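Long-range contacts in nitroreductase-like family protein (Bacillus cereus, PDB 2I7H), which is a nitroreductase-like protein of mixed alpha-helix and beta-sheet fold that binds flavin mononucleotide and pairs with a second copy of itself: residues Pro51-Leu56 with Val97-Glu102; Leu126-Gly131 with Gly166-Ala171; Gly140-Pro145 with Gln157-Ile162. One frame throughout, in Å; residues are numbered along the deposited sequence.

Contact 1 (Pro51-Leu56 with Val97-Glu102); sequences PWNCKL and VVYMNE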
loop_
_atom_site.group_PDB
_atom_site.type_symbol
_atom_site.label_atom_id
_atom_site.label_comp_id
_atom_site.label_asym_id
_atom_site.label_seq_id
_atom_site.Cartn_x
_atom_site.Cartn_y
_atom_site.Cartn_z
ATOM N N PRO A 51 9.970 -5.631 -5.430
ATOM C CA PRO A 51 9.594 -7.026 -5.200
ATOM C C PRO A 51 8.439 -7.548 -6.065
ATOM O O PRO A 51 8.190 -8.759 -6.104
ATOM C CB PRO A 51 9.176 -7.011 -3.718
ATOM C CG PRO A 51 8.679 -5.628 -3.493
ATOM C CD PRO A 51 9.647 -4.793 -4.251
ATOM N N TRP A 52 7.734 -6.652 -6.732
ATOM C CA TRP A 52 6.465 -7.016 -7.375
ATOM C C TRP A 52 6.696 -7.773 -8.697
ATOM O O TRP A 52 7.652 -7.494 -9.421
ATOM C CB TRP A 52 5.617 -5.757 -7.603
ATOM C CG TRP A 52 6.434 -4.614 -8.126
ATOM C CD1 TRP A 52 6.950 -4.474 -9.418
ATOM C CD2 TRP A 52 6.893 -3.460 -7.391
ATOM N NE1 TRP A 52 7.658 -3.315 -9.514
ATOM C CE2 TRP A 52 7.662 -2.671 -8.296
ATOM C CE3 TRP A 52 6.737 -3.022 -6.074
ATOM C CZ2 TRP A 52 8.266 -1.465 -7.920
ATOM C CZ3 TRP A 52 7.345 -1.802 -5.686
ATOM C CH2 TRP A 52 8.104 -1.047 -6.621
ATOM N N ASN A 53 5.807 -8.722 -8.990
ATOM C CA ASN A 53 5.785 -9.457 -10.261
ATOM C C ASN A 53 4.332 -9.675 -10.585
ATOM O O ASN A 53 3.506 -9.616 -9.697
ATOM C CB ASN A 53 6.413 -10.849 -10.116
ATOM C CG ASN A 53 7.861 -10.807 -9.753
ATOM O OD1 ASN A 53 8.714 -10.946 -10.613
ATOM N ND2 ASN A 53 8.156 -10.639 -8.479
ATOM N N CYS A 54 4.024 -9.941 -11.856
ATOM C CA CYS A 54 2.632 -10.054 -12.312
ATOM C C CYS A 54 2.394 -11.179 -13.300
ATOM O O CYS A 54 3.291 -11.528 -14.080
ATOM C CB CYS A 54 2.180 -8.740 -12.954
ATOM S SG CYS A 54 2.252 -7.314 -11.828
ATOM N N LYS A 55 1.185 -11.748 -13.266
ATOM C CA LYS A 55 0.662 -12.520 -14.400
ATOM C C LYS A 55 -0.607 -11.809 -14.843
ATOM O O LYS A 55 -1.477 -11.517 -14.019
ATOM C CB LYS A 55 0.377 -13.977 -14.031
ATOM C CG LYS A 55 1.306 -14.531 -12.984
ATOM C CD LYS A 55 1.652 -15.969 -13.178
ATOM C CE LYS A 55 2.993 -16.039 -13.875
ATOM N NZ LYS A 55 3.713 -17.286 -13.621
ATOM N N LEU A 56 -0.692 -11.475 -16.123
ATOM C CA LEU A 56 -1.893 -10.851 -16.657
ATOM C C LEU A 56 -2.628 -11.866 -17.510
ATOM O O LEU A 56 -2.070 -12.383 -18.463
ATOM C CB LEU A 56 -1.543 -9.604 -17.498
ATOM C CG LEU A 56 -2.646 -8.984 -18.382
ATOM C CD1 LEU A 56 -3.737 -8.259 -17.608
ATOM C CD2 LEU A 56 -2.048 -8.040 -19.436
ATOM N N VAL A 97 -2.637 -11.295 -11.392
ATOM C CA VAL A 97 -2.118 -11.930 -10.191
ATOM C C VAL A 97 -0.820 -11.188 -9.830
ATOM O O VAL A 97 0.095 -11.091 -10.642
ATOM C CB VAL A 97 -1.888 -13.462 -10.384
ATOM C CG1 VAL A 97 -1.467 -14.084 -9.099
ATOM C CG2 VAL A 97 -3.133 -14.185 -10.930
ATOM N N VAL A 98 -0.779 -10.601 -8.648
ATOM C CA VAL A 98 0.407 -9.855 -8.198
ATOM C C VAL A 98 1.095 -10.712 -7.141
ATOM O O VAL A 98 0.473 -11.106 -6.138
ATOM C CB VAL A 98 0.050 -8.484 -7.585
ATOM C CG1 VAL A 98 1.307 -7.794 -7.068
ATOM C CG2 VAL A 98 -0.741 -7.569 -8.609
ATOM N N TYR A 99 2.364 -11.018 -7.372
ATOM C CA TYR A 99 3.079 -11.888 -6.484
ATOM C C TYR A 99 4.506 -11.395 -6.236
ATOM O O TYR A 99 4.995 -10.479 -6.916
ATOM C CB TYR A 99 3.030 -13.362 -6.978
ATOM C CG TYR A 99 3.808 -13.601 -8.210
ATOM C CD1 TYR A 99 3.239 -13.376 -9.477
ATOM C CD2 TYR A 99 5.128 -14.024 -8.137
ATOM C CE1 TYR A 99 3.967 -13.582 -10.622
ATOM C CE2 TYR A 99 5.873 -14.238 -9.284
ATOM C CZ TYR A 99 5.285 -14.003 -10.524
ATOM O OH TYR A 99 6.028 -14.213 -11.658
HETATM N N MSE A 100 5.148 -11.997 -5.235
HETATM C CA MSE A 100 6.526 -11.673 -4.862
HETATM C C MSE A 100 7.243 -12.922 -4.346
HETATM O O MSE A 100 6.601 -13.869 -3.877
HETATM C CB MSE A 100 6.571 -10.576 -3.776
HETATM C CG MSE A 100 5.872 -10.992 -2.477
HETATM SE SE MSE A 100 5.992 -9.607 -1.138
HETATM C CE MSE A 100 6.399 -10.671 0.354
ATOM N N ASN A 101 8.572 -12.904 -4.424
ATOM C CA ASN A 101 9.358 -13.936 -3.758
ATOM C C ASN A 101 9.309 -13.668 -2.276
ATOM O O ASN A 101 9.513 -12.533 -1.855
ATOM C CB ASN A 101 10.788 -13.961 -4.284
ATOM C CG ASN A 101 10.849 -14.375 -5.726
ATOM O OD1 ASN A 101 10.381 -15.445 -6.090
ATOM N ND2 ASN A 101 11.404 -13.511 -6.573
ATOM N N GLU A 102 9.057 -14.706 -1.495
ATOM C CA GLU A 102 8.944 -14.526 -0.070
ATOM C C GLU A 102 10.313 -14.600 0.570
ATOM O O GLU A 102 10.950 -15.654 0.568
ATOM C CB GLU A 102 8.033 -15.594 0.522
ATOM C CG GLU A 102 7.804 -15.382 1.965
ATOM C CD GLU A 102 6.612 -14.573 2.205
ATOM O OE1 GLU A 102 5.806 -14.984 3.032
ATOM O OE2 GLU A 102 6.462 -13.517 1.556
HETATM O O HOH W 1 10.105 -10.609 -5.346
#
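Asn-53 lays its CB over one face of the Tyr-99 ring, 3.6 Å from the ring centroid, making a CH-pi contact between two neighbouring antiparallel strands. The approach is offset toward the rim, with CB 3.4 Å from Tyr-99 CZ, and the amide of Asn-53 tilts only 20° from the ring plane. Tyr-99 holds its CG between the backbone N and the carbonyl carbon (chi1 69°), and its ring comes back over the partner strand. There Lys-55 brings CG to 3.7 Å from Tyr-99 CE1.

The backbone sets this register. Asn-53 and Tyr-99 are a hydrogen-bonded pair, with Tyr-99 N donating to Asn-53 O at 2.9 Å. Lys-55 and Val-97 form the next such pair. Between them, in the non-hydrogen-bonded pair of Cys-54 and Val-98, Cys-54 CA approaches Val-97 O at 3.2 Å in a CA-H...O contact. Near Pro-51 a water takes over, donating to Pro-51 O and accepting from Asn-101 N.

Farther out, Val-98 packs on Thr-116 and Met-120 of helix 106-129. Cys-54 to Leu-56 pair in parallel with a strand of the second subunit, whose Glu-185 forms a salt bridge with Lys-55 NZ. From Cys-54 to Leu-56 the strand therefore has a neighbouring strand on both edges, and its polar backbone finds partners both within the chain and across the dimer.

Contact 2 (Leu126-Gly131 with Gly166-Ala171); sequences LAWERG and GYFDKA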
loop_
_atom_site.group_PDB
_atom_site.type_symbol
_atom_site.label_atom_id
_atom_site.label_comp_id
_atom_site.label_asym_id
_atom_site.label_seq_id
_atom_site.Cartn_x
_atom_site.Cartn_y
_atom_site.Cartn_z
ATOM N N LEU A 126 -4.245 4.953 -10.424
ATOM C CA LEU A 126 -3.969 5.117 -11.846
ATOM C C LEU A 126 -5.093 4.621 -12.755
ATOM O O LEU A 126 -5.471 5.306 -13.712
ATOM C CB LEU A 126 -2.637 4.434 -12.192
ATOM C CG LEU A 126 -1.408 5.103 -11.558
ATOM C CD1 LEU A 126 -0.219 4.185 -11.459
ATOM C CD2 LEU A 126 -1.009 6.373 -12.311
ATOM N N ALA A 127 -5.615 3.432 -12.458
ATOM C CA ALA A 127 -6.697 2.859 -13.241
ATOM C C ALA A 127 -7.977 3.685 -13.081
ATOM O O ALA A 127 -8.641 3.999 -14.059
ATOM C CB ALA A 127 -6.910 1.341 -12.880
ATOM N N TRP A 128 -8.313 4.061 -11.847
ATOM C CA TRP A 128 -9.523 4.864 -11.598
ATOM C C TRP A 128 -9.541 6.144 -12.452
ATOM O O TRP A 128 -10.588 6.554 -12.952
ATOM C CB TRP A 128 -9.666 5.236 -10.109
ATOM C CG TRP A 128 -10.985 5.854 -9.841
ATOM C CD1 TRP A 128 -11.277 7.200 -9.731
ATOM C CD2 TRP A 128 -12.236 5.158 -9.730
ATOM N NE1 TRP A 128 -12.627 7.368 -9.541
ATOM C CE2 TRP A 128 -13.241 6.138 -9.532
ATOM C CE3 TRP A 128 -12.602 3.794 -9.764
ATOM C CZ2 TRP A 128 -14.600 5.800 -9.350
ATOM C CZ3 TRP A 128 -13.949 3.452 -9.605
ATOM C CH2 TRP A 128 -14.933 4.467 -9.377
ATOM N N GLU A 129 -8.364 6.761 -12.587
ATOM C CA GLU A 129 -8.174 8.003 -13.344
ATOM C C GLU A 129 -8.553 7.871 -14.834
ATOM O O GLU A 129 -9.091 8.811 -15.428
ATOM C CB GLU A 129 -6.738 8.537 -13.133
ATOM C CG GLU A 129 -6.299 9.643 -14.091
ATOM C CD GLU A 129 -4.920 10.255 -13.724
ATOM O OE1 GLU A 129 -3.853 9.625 -13.968
ATOM O OE2 GLU A 129 -4.909 11.383 -13.195
ATOM N N ARG A 130 -8.298 6.697 -15.416
ATOM C CA ARG A 130 -8.670 6.399 -16.815
ATOM C C ARG A 130 -10.042 5.781 -16.967
ATOM O O ARG A 130 -10.363 5.336 -18.050
ATOM C CB ARG A 130 -7.701 5.404 -17.449
ATOM C CG ARG A 130 -6.264 5.652 -17.188
ATOM C CD ARG A 130 -5.840 6.911 -17.883
ATOM N NE ARG A 130 -4.394 7.000 -17.876
ATOM C CZ ARG A 130 -3.632 6.763 -18.938
ATOM N NH1 ARG A 130 -4.191 6.419 -20.123
ATOM N NH2 ARG A 130 -2.306 6.884 -18.799
ATOM N N GLY A 131 -10.828 5.709 -15.889
ATOM C CA GLY A 131 -12.153 5.077 -15.935
ATOM C C GLY A 131 -12.212 3.561 -15.772
ATOM O O GLY A 131 -13.286 2.953 -15.911
ATOM N N GLY A 166 -11.819 -3.891 -15.269
ATOM C CA GLY A 166 -12.511 -3.569 -16.515
ATOM C C GLY A 166 -13.291 -2.282 -16.393
ATOM O O GLY A 166 -13.375 -1.693 -15.306
ATOM N N TYR A 167 -13.842 -1.831 -17.511
ATOM C CA TYR A 167 -14.706 -0.653 -17.528
ATOM C C TYR A 167 -16.028 -1.008 -16.871
ATOM O O TYR A 167 -16.414 -2.172 -16.818
ATOM C CB TYR A 167 -14.899 -0.126 -18.968
ATOM C CG TYR A 167 -13.612 0.367 -19.564
ATOM C CD1 TYR A 167 -12.906 -0.405 -20.497
ATOM C CD2 TYR A 167 -13.065 1.588 -19.162
ATOM C CE1 TYR A 167 -11.685 0.049 -21.026
ATOM C CE2 TYR A 167 -11.859 2.050 -19.675
ATOM C CZ TYR A 167 -11.172 1.277 -20.595
ATOM O OH TYR A 167 -9.985 1.748 -21.096
ATOM N N PHE A 168 -16.710 -0.007 -16.348
ATOM C CA PHE A 168 -17.919 -0.258 -15.574
ATOM C C PHE A 168 -18.982 0.781 -15.852
ATOM O O PHE A 168 -18.692 1.891 -16.298
ATOM C CB PHE A 168 -17.607 -0.310 -14.066
ATOM C CG PHE A 168 -17.046 0.960 -13.523
ATOM C CD1 PHE A 168 -17.864 1.874 -12.875
ATOM C CD2 PHE A 168 -15.705 1.255 -13.673
ATOM C CE1 PHE A 168 -17.330 3.074 -12.388
ATOM C CE2 PHE A 168 -15.168 2.443 -13.182
ATOM C CZ PHE A 168 -15.962 3.341 -12.541
ATOM N N ASP A 169 -20.216 0.401 -15.563
ATOM C CA ASP A 169 -21.370 1.250 -15.779
ATOM C C ASP A 169 -21.460 2.318 -14.689
ATOM O O ASP A 169 -21.185 3.486 -14.939
ATOM C CB ASP A 169 -22.636 0.388 -15.821
ATOM C CG ASP A 169 -23.707 0.987 -16.662
ATOM O OD1 ASP A 169 -23.973 2.210 -16.543
ATOM O OD2 ASP A 169 -24.297 0.227 -17.462
ATOM N N LYS A 170 -21.804 1.896 -13.478
ATOM C CA LYS A 170 -22.060 2.816 -12.375
ATOM C C LYS A 170 -21.099 2.542 -11.226
ATOM O O LYS A 170 -20.842 1.382 -10.893
ATOM C CB LYS A 170 -23.521 2.695 -11.903
ATOM C CG LYS A 170 -23.934 1.328 -11.330
ATOM C CD LYS A 170 -24.331 0.341 -12.416
ATOM C CE LYS A 170 -24.395 -1.082 -11.882
ATOM N NZ LYS A 170 -25.061 -1.988 -12.859
ATOM N N ALA A 171 -20.557 3.601 -10.629
ATOM C CA ALA A 171 -19.685 3.439 -9.463
ATOM C C ALA A 171 -20.543 2.945 -8.285
ATOM O O ALA A 171 -21.626 3.502 -8.035
ATOM C CB ALA A 171 -18.988 4.736 -9.121
HETATM O O HOH W 2 -9.429 4.341 -20.474
HETATM O O HOH W 3 -15.979 2.773 -16.657
#
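Arg-130 O and Tyr-167 OH share one water, which donates to Arg-130 O at 2.8 Å and lies 2.7 Å from Tyr-167 OH. Arg-130 lies in the turn of a Schellman motif that ends helix 106-129: Gly-131, at the C-prime position, sends its N to Trp-128 O at 3.1 Å, while Leu-132 N returns to Ala-127 O. The positive phi of Gly-131, 84°, would jam a CB against the preceding carbonyl, a constraint that glycine escapes.

The turn faces Tyr-167 and Phe-168, and no direct hydrogen bond joins the two segments. Gly-131 O instead lies 3.4 Å from Phe-168 CE2, and a second water lies between this carbonyl and the backbone N of Phe-168, accepting from that N at 2.9 Å. Phe-168 CG stands between its own backbone N and carbonyl carbon (chi1 61°), and the same water rests over one face of the ring, toward the rim.

Trp-128 meets Phe-168 in a slid-apart aromatic pair. The planes are 23° from parallel, yet the centroid of the six-membered indole ring is 5.2 Å from that of Phe-168, so the rings barely overlap. Val-20 touches both side chains. On the other flank, Arg-130 forms a salt bridge with Glu-35 of helix 30-40, and Tyr-167 makes a cation-pi contact with Lys-26. The indole touches with the CZ3 and CH2 atoms of its six-membered ring: CH2 of Trp-128 is 3.5 Å from CZ of Phe-168, and Ala-171 CB comes in at the edge of the indole, 4.1 Å from the same CH2.

Contact 3 (Gly140-Pro145 with Gln157-Ile162); sequences GLNYNP and QRIVGI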
loop_
_atom_site.group_PDB
_atom_site.type_symbol
_atom_site.label_atom_id
_atom_site.label_comp_id
_atom_site.label_asym_id
_atom_site.label_seq_id
_atom_site.Cartn_x
_atom_site.Cartn_y
_atom_site.Cartn_z
ATOM N N GLY A 140 -8.612 -17.298 0.813
ATOM C CA GLY A 140 -7.892 -18.547 0.851
ATOM C C GLY A 140 -7.360 -19.101 -0.447
ATOM O O GLY A 140 -6.430 -19.899 -0.429
ATOM N N LEU A 141 -7.937 -18.674 -1.566
ATOM C CA LEU A 141 -7.520 -19.165 -2.887
ATOM C C LEU A 141 -6.038 -18.837 -3.124
ATOM O O LEU A 141 -5.268 -19.680 -3.583
ATOM C CB LEU A 141 -8.422 -18.576 -3.979
ATOM C CG LEU A 141 -7.937 -18.703 -5.423
ATOM C CD1 LEU A 141 -8.136 -20.177 -5.927
ATOM C CD2 LEU A 141 -8.641 -17.655 -6.321
ATOM N N ASN A 142 -5.652 -17.624 -2.733
ATOM C CA ASN A 142 -4.311 -17.105 -2.901
ATOM C C ASN A 142 -3.269 -17.818 -2.040
ATOM O O ASN A 142 -2.065 -17.665 -2.270
ATOM C CB ASN A 142 -4.303 -15.604 -2.603
ATOM C CG ASN A 142 -5.237 -14.801 -3.522
ATOM O OD1 ASN A 142 -5.917 -15.372 -4.389
ATOM N ND2 ASN A 142 -5.256 -13.462 -3.347
ATOM N N TYR A 143 -3.723 -18.598 -1.063
ATOM C CA TYR A 143 -2.809 -19.325 -0.157
ATOM C C TYR A 143 -2.796 -20.828 -0.436
ATOM O O TYR A 143 -2.002 -21.570 0.138
ATOM C CB TYR A 143 -3.156 -19.055 1.331
ATOM C CG TYR A 143 -3.092 -17.607 1.755
ATOM C CD1 TYR A 143 -4.087 -16.700 1.373
ATOM C CD2 TYR A 143 -2.047 -17.146 2.563
ATOM C CE1 TYR A 143 -4.034 -15.343 1.761
ATOM C CE2 TYR A 143 -1.977 -15.812 2.988
ATOM C CZ TYR A 143 -2.965 -14.922 2.581
ATOM O OH TYR A 143 -2.902 -13.627 2.990
ATOM N N ASN A 144 -3.690 -21.257 -1.330
ATOM C CA ASN A 144 -3.879 -22.658 -1.677
ATOM C C ASN A 144 -2.721 -23.152 -2.552
ATOM O O ASN A 144 -2.526 -22.650 -3.658
ATOM C CB ASN A 144 -5.236 -22.830 -2.374
ATOM C CG ASN A 144 -5.634 -24.271 -2.507
ATOM O OD1 ASN A 144 -4.805 -25.127 -2.767
ATOM N ND2 ASN A 144 -6.918 -24.550 -2.346
ATOM N N PRO A 145 -1.919 -24.107 -2.038
ATOM C CA PRO A 145 -0.747 -24.565 -2.781
ATOM C C PRO A 145 -1.104 -25.199 -4.130
ATOM O O PRO A 145 -0.282 -25.179 -5.059
ATOM C CB PRO A 145 -0.079 -25.575 -1.820
ATOM C CG PRO A 145 -1.121 -25.953 -0.853
ATOM C CD PRO A 145 -2.032 -24.763 -0.730
ATOM N N GLN A 157 6.735 -18.279 -3.198
ATOM C CA GLN A 157 6.257 -17.095 -3.896
ATOM C C GLN A 157 4.873 -16.787 -3.358
ATOM O O GLN A 157 4.002 -17.654 -3.351
ATOM C CB GLN A 157 6.227 -17.295 -5.404
ATOM C CG GLN A 157 7.614 -17.417 -5.990
ATOM C CD GLN A 157 7.586 -17.658 -7.473
ATOM O OE1 GLN A 157 6.968 -18.606 -7.948
ATOM N NE2 GLN A 157 8.255 -16.800 -8.218
ATOM N N ARG A 158 4.699 -15.568 -2.878
ATOM C CA ARG A 158 3.495 -15.157 -2.207
ATOM C C ARG A 158 2.613 -14.350 -3.144
ATOM O O ARG A 158 3.096 -13.495 -3.891
ATOM C CB ARG A 158 3.839 -14.320 -0.969
ATOM C CG ARG A 158 2.637 -13.676 -0.323
ATOM C CD ARG A 158 3.053 -12.646 0.705
ATOM N NE ARG A 158 3.617 -13.246 1.926
ATOM C CZ ARG A 158 2.929 -13.474 3.049
ATOM N NH1 ARG A 158 1.640 -13.164 3.090
ATOM N NH2 ARG A 158 3.528 -14.033 4.115
ATOM N N ILE A 159 1.318 -14.636 -3.098
ATOM C CA ILE A 159 0.342 -13.925 -3.897
ATOM C C ILE A 159 -0.239 -12.848 -3.016
ATOM O O ILE A 159 -0.910 -13.122 -2.026
ATOM C CB ILE A 159 -0.762 -14.862 -4.460
ATOM C CG1 ILE A 159 -0.136 -15.938 -5.355
ATOM C CG2 ILE A 159 -1.875 -14.062 -5.166
ATOM C CD1 ILE A 159 -1.149 -16.950 -5.920
ATOM N N VAL A 160 0.059 -11.612 -3.375
ATOM C CA VAL A 160 -0.435 -10.455 -2.637
ATOM C C VAL A 160 -1.884 -10.105 -2.988
ATOM O O VAL A 160 -2.640 -9.681 -2.120
ATOM C CB VAL A 160 0.497 -9.251 -2.816
ATOM C CG1 VAL A 160 0.063 -8.131 -1.935
ATOM C CG2 VAL A 160 1.936 -9.699 -2.475
ATOM N N GLY A 161 -2.273 -10.306 -4.244
ATOM C CA GLY A 161 -3.636 -10.052 -4.641
ATOM C C GLY A 161 -3.895 -10.472 -6.061
ATOM O O GLY A 161 -2.964 -10.645 -6.855
ATOM N N ILE A 162 -5.175 -10.686 -6.369
ATOM C CA ILE A 162 -5.608 -10.821 -7.750
ATOM C C ILE A 162 -6.477 -9.625 -8.034
ATOM O O ILE A 162 -7.493 -9.427 -7.395
ATOM C CB ILE A 162 -6.344 -12.150 -8.047
ATOM C CG1 ILE A 162 -5.467 -13.331 -7.604
ATOM C CG2 ILE A 162 -6.756 -12.212 -9.571
ATOM C CD1 ILE A 162 -5.951 -14.718 -8.020
HETATM O O HOH W 4 -3.833 -12.610 -1.134
HETATM O O HOH W 5 0.350 -17.090 -1.576
#
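Asn-142 and Ile-159 bring their CA atoms within 5.7 Å of each other where a 3-10 turn, residues 140-143, lies against strand 157-167 with no direct hydrogen bond between them. Two waters do the bridging. One donates to Asn-142 O at 2.6 Å and accepts from Ile-159 N. The other accepts from Asn-142 ND2 at 2.8 Å and donates to Ile-159 O. The N-H and C=O of Ile-159 each reach the turn through a water.

The Asn-142 side chain fills the middle of the contact. With CG anti to its carbonyl carbon (chi1 -60°), it crosses Ile-159 at about a right angle, CG resting 3.8 Å from CG2 of Ile-159, while OD1 lies 3.7 Å from Ile-162 CD1. ND2 also donates to the carbonyl of Lys-137, a residue of the flavin mononucleotide pocket, consistent with a second-shell place behind that site. Leu-141 adds an apolar touch, CD2 to Ile-162 CD1, at 4.3 Å. Ile-159 and Ile-162 can both point at the turn because a classic beta bulge, with Val-160 and Gly-161 both opposite Val-98, shifts the alternation of the strand.

At one end, Tyr-143 OH and Arg-158 NH1 converge on Asp-110 of the second subunit, and Arg-158 NH2 also forms a salt bridge with Glu-102 of the same chain, in the conformer given. Phe-147 of helix 145-150 touches Leu-141, Ile-159 and Ile-162, while Val-160 turns to helix 106-129, so the strand is packed between those two helices.

Along the chain, contact 1 closes first, joining strand 53-58 to strand 94-101 after a largely helical excursion. Helix 106-129 follows, and its C-terminal end opens contact 2, which closes only at residues 166-171. Within that span lies contact 3, a shorter loop that brings the turn after strand 132-137 back onto the first half of strand 157-167. Contacts 1 and 3 meet directly, through the Glu-102 to Arg-158 salt bridge and the pairing of strands 94-101 and 157-167. Contact 2 sits across the chain's centre, some 25 Å from contact 3 between centres. Contact 1 thus joins two strands, contact 2 ties a helix end to the sheet, and contact 3 sets a 3-10 turn against it; each reaches the second subunit.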